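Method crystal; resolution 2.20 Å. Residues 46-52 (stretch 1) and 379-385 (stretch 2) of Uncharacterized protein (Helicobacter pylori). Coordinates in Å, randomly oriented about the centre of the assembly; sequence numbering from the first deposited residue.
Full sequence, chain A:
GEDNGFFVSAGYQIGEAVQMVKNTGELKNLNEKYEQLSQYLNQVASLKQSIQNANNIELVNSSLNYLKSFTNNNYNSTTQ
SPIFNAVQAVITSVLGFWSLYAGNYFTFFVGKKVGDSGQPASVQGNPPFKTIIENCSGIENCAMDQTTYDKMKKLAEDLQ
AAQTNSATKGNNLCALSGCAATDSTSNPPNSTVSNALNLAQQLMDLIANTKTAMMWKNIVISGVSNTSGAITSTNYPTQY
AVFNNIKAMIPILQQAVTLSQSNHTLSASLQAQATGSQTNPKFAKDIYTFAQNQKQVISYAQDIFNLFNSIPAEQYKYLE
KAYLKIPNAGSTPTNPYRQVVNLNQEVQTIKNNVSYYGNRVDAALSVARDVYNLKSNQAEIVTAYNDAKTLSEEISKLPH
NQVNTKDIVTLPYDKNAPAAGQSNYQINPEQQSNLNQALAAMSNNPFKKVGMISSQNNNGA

Stretch 1 46-52: SLKQSIQ
Stretch 2, residues 379-385: AEIVTAY

Both stretches are helical throughout, and each is an internal segment of a longer helix. Phi lies between -78° and -55° and psi between -49° and -35° in all fourteen residues. The i to i+4 hydrogen bonds confirm the assignment: S50 N to S46 O is 2.8 Å, I51 N to L47 O 2.9 Å and Q52 N to K48 O 2.9 Å in the first helix, and A384 N to E380 O 3.0 Å and Y385 N to I381 O 2.8 Å in the second. The axes run roughly antiparallel, with 156° between their N-to-C directions, a signed crossing angle of -156° and a closest approach of 9.7 Å. That separation leaves room for side chains between the backbones. Register is fixed by L47 and I381, whose CA atoms lie 5.9 Å apart.

The contact is apolar, and no hydrogen bond crosses it. L47 and I381 form its centre; each points its CA-to-CB bond toward the other helix, and they bury the largest areas, 80 and 87 Å² of a summed 249 Å². L47 has chi1 -76° (m) and chi2 173° (t), while I381 has chi1 -163° (t) and chi2 160° (t). Their side chains meet with L47 CB 3.8 Å from I381 CD1. Two further apolar pairs extend the patch. I51, one turn after L47, also points toward the partner with chi1 -65° (m) and chi2 177° (t), placing its CD1 4.0 Å from I381 CG2. A384 contributes its methyl group, with CB 4.4 Å from L47 CD1, a looser approach.

A second group of contacts sets side chains against backbone. L47 CD1 reaches 3.6 Å from I381 N and 3.9 Å from E380 C, so this methyl lies against the peptide link joining those residues. In the reverse direction, I381 CD1 comes within 3.5 Å of K48 N. Each central side chain therefore packs on the other helix's main chain as well as its side chains.

The closest side-chain contacts of the charged residues are made by their CB atoms. K48 CB, on a bond directed sideways, is 3.9 Å from I381 CD1; its chi angles are -175° (t), 174° (t), -69° (m) and -161° (t). E380 CB, on a bond directed toward the first helix, lies 4.1 Å from L47 CD1, with chi1 -151° (t), chi2 175° (t) and chi3 159°. No salt bridge joins the stretches. Q49 and V382 point away, and neither makes contact across the pair.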

# COMPACT_ATOMS: atom_id res chain seq x y z
N SER A 46 -22.46 -3.40 27.25
CA SER A 46 -21.42 -2.83 26.36
C SER A 46 -21.48 -1.27 26.44
O SER A 46 -20.44 -0.63 26.48
CB SER A 46 -21.47 -3.34 24.92
OG SER A 46 -22.56 -2.76 24.33
N LEU A 47 -22.69 -0.72 26.51
CA LEU A 47 -22.87 0.68 26.80
C LEU A 47 -22.13 1.02 28.12
O LEU A 47 -21.35 1.97 28.19
CB LEU A 47 -24.34 1.03 26.90
CG LEU A 47 -24.97 1.10 25.54
CD1 LEU A 47 -26.46 1.28 25.66
CD2 LEU A 47 -24.33 2.24 24.80
N LYS A 48 -22.33 0.21 29.14
CA LYS A 48 -21.69 0.45 30.43
C LYS A 48 -20.15 0.49 30.24
O LYS A 48 -19.45 1.38 30.74
CB LYS A 48 -22.11 -0.66 31.44
CG LYS A 48 -21.62 -0.47 32.85
CD LYS A 48 -22.17 -1.48 33.87
CE LYS A 48 -23.67 -1.37 34.21
NZ LYS A 48 -23.99 -2.07 35.53
N GLN A 49 -19.61 -0.51 29.57
CA GLN A 49 -18.18 -0.58 29.33
C GLN A 49 -17.68 0.67 28.58
O GLN A 49 -16.63 1.25 28.93
CB GLN A 49 -17.81 -1.85 28.56
CG GLN A 49 -16.31 -2.03 28.49
CD GLN A 49 -15.67 -2.11 29.88
OE1 GLN A 49 -16.02 -2.94 30.68
NE2 GLN A 49 -14.71 -1.27 30.15
N SER A 50 -18.42 1.07 27.55
CA SER A 50 -18.03 2.18 26.72
C SER A 50 -17.99 3.47 27.54
O SER A 50 -17.04 4.25 27.45
CB SER A 50 -19.00 2.36 25.56
OG SER A 50 -18.77 1.37 24.59
N ILE A 51 -19.03 3.68 28.34
CA ILE A 51 -19.13 4.86 29.20
C ILE A 51 -17.99 4.84 30.20
O ILE A 51 -17.35 5.85 30.50
CB ILE A 51 -20.49 4.90 29.92
CG1 ILE A 51 -21.60 5.08 28.88
CG2 ILE A 51 -20.50 5.96 31.08
CD1 ILE A 51 -23.00 5.05 29.49
N GLN A 52 -17.73 3.68 30.76
CA GLN A 52 -16.64 3.60 31.70
C GLN A 52 -15.28 3.91 30.98
O GLN A 52 -14.43 4.61 31.53
CB GLN A 52 -16.67 2.23 32.37
CG GLN A 52 -15.49 1.99 33.25
CD GLN A 52 -15.34 0.54 33.59
OE1 GLN A 52 -16.26 -0.09 34.18
NE2 GLN A 52 -14.16 -0.04 33.24
N ALA A 379 -27.33 8.47 27.35
CA ALA A 379 -28.80 8.50 27.11
C ALA A 379 -29.31 7.12 26.69
O ALA A 379 -30.39 6.70 27.04
CB ALA A 379 -29.17 9.56 26.08
N GLU A 380 -28.51 6.39 25.94
CA GLU A 380 -28.99 5.15 25.37
C GLU A 380 -29.09 4.04 26.45
O GLU A 380 -30.03 3.26 26.45
CB GLU A 380 -28.06 4.74 24.28
CG GLU A 380 -28.69 3.95 23.19
CD GLU A 380 -27.68 3.71 22.08
OE1 GLU A 380 -27.87 2.77 21.28
OE2 GLU A 380 -26.67 4.45 22.01
N ILE A 381 -28.12 4.01 27.37
CA ILE A 381 -28.09 3.03 28.41
C ILE A 381 -29.33 3.16 29.30
O ILE A 381 -29.86 2.13 29.78
CB ILE A 381 -26.81 3.12 29.25
CG1 ILE A 381 -26.63 1.80 30.05
CG2 ILE A 381 -26.86 4.34 30.21
CD1 ILE A 381 -25.22 1.54 30.53
N VAL A 382 -29.81 4.38 29.55
CA VAL A 382 -31.03 4.53 30.35
C VAL A 382 -32.22 3.85 29.64
O VAL A 382 -33.04 3.17 30.28
CB VAL A 382 -31.36 6.01 30.63
CG1 VAL A 382 -32.77 6.19 31.23
CG2 VAL A 382 -30.31 6.59 31.55
N THR A 383 -32.32 4.01 28.32
CA THR A 383 -33.38 3.35 27.56
C THR A 383 -33.27 1.82 27.55
O THR A 383 -34.25 1.10 27.67
CB THR A 383 -33.36 3.83 26.13
OG1 THR A 383 -33.80 5.16 26.17
CG2 THR A 383 -34.28 3.08 25.26
N ALA A 384 -32.05 1.33 27.41
CA ALA A 384 -31.83 -0.09 27.29
C ALA A 384 -32.05 -0.75 28.66
O ALA A 384 -32.59 -1.85 28.75
CB ALA A 384 -30.43 -0.35 26.76
N TYR A 385 -31.66 -0.06 29.73
CA TYR A 385 -31.85 -0.55 31.09
C TYR A 385 -33.32 -0.64 31.38
O TYR A 385 -33.78 -1.64 31.88
CB TYR A 385 -31.17 0.37 32.10
CG TYR A 385 -31.15 -0.18 33.49
CD1 TYR A 385 -30.19 -1.14 33.87
CD2 TYR A 385 -32.10 0.27 34.45
CE1 TYR A 385 -30.16 -1.64 35.19
CE2 TYR A 385 -32.10 -0.22 35.75
CZ TYR A 385 -31.14 -1.18 36.13
OH TYR A 385 -31.11 -1.65 37.45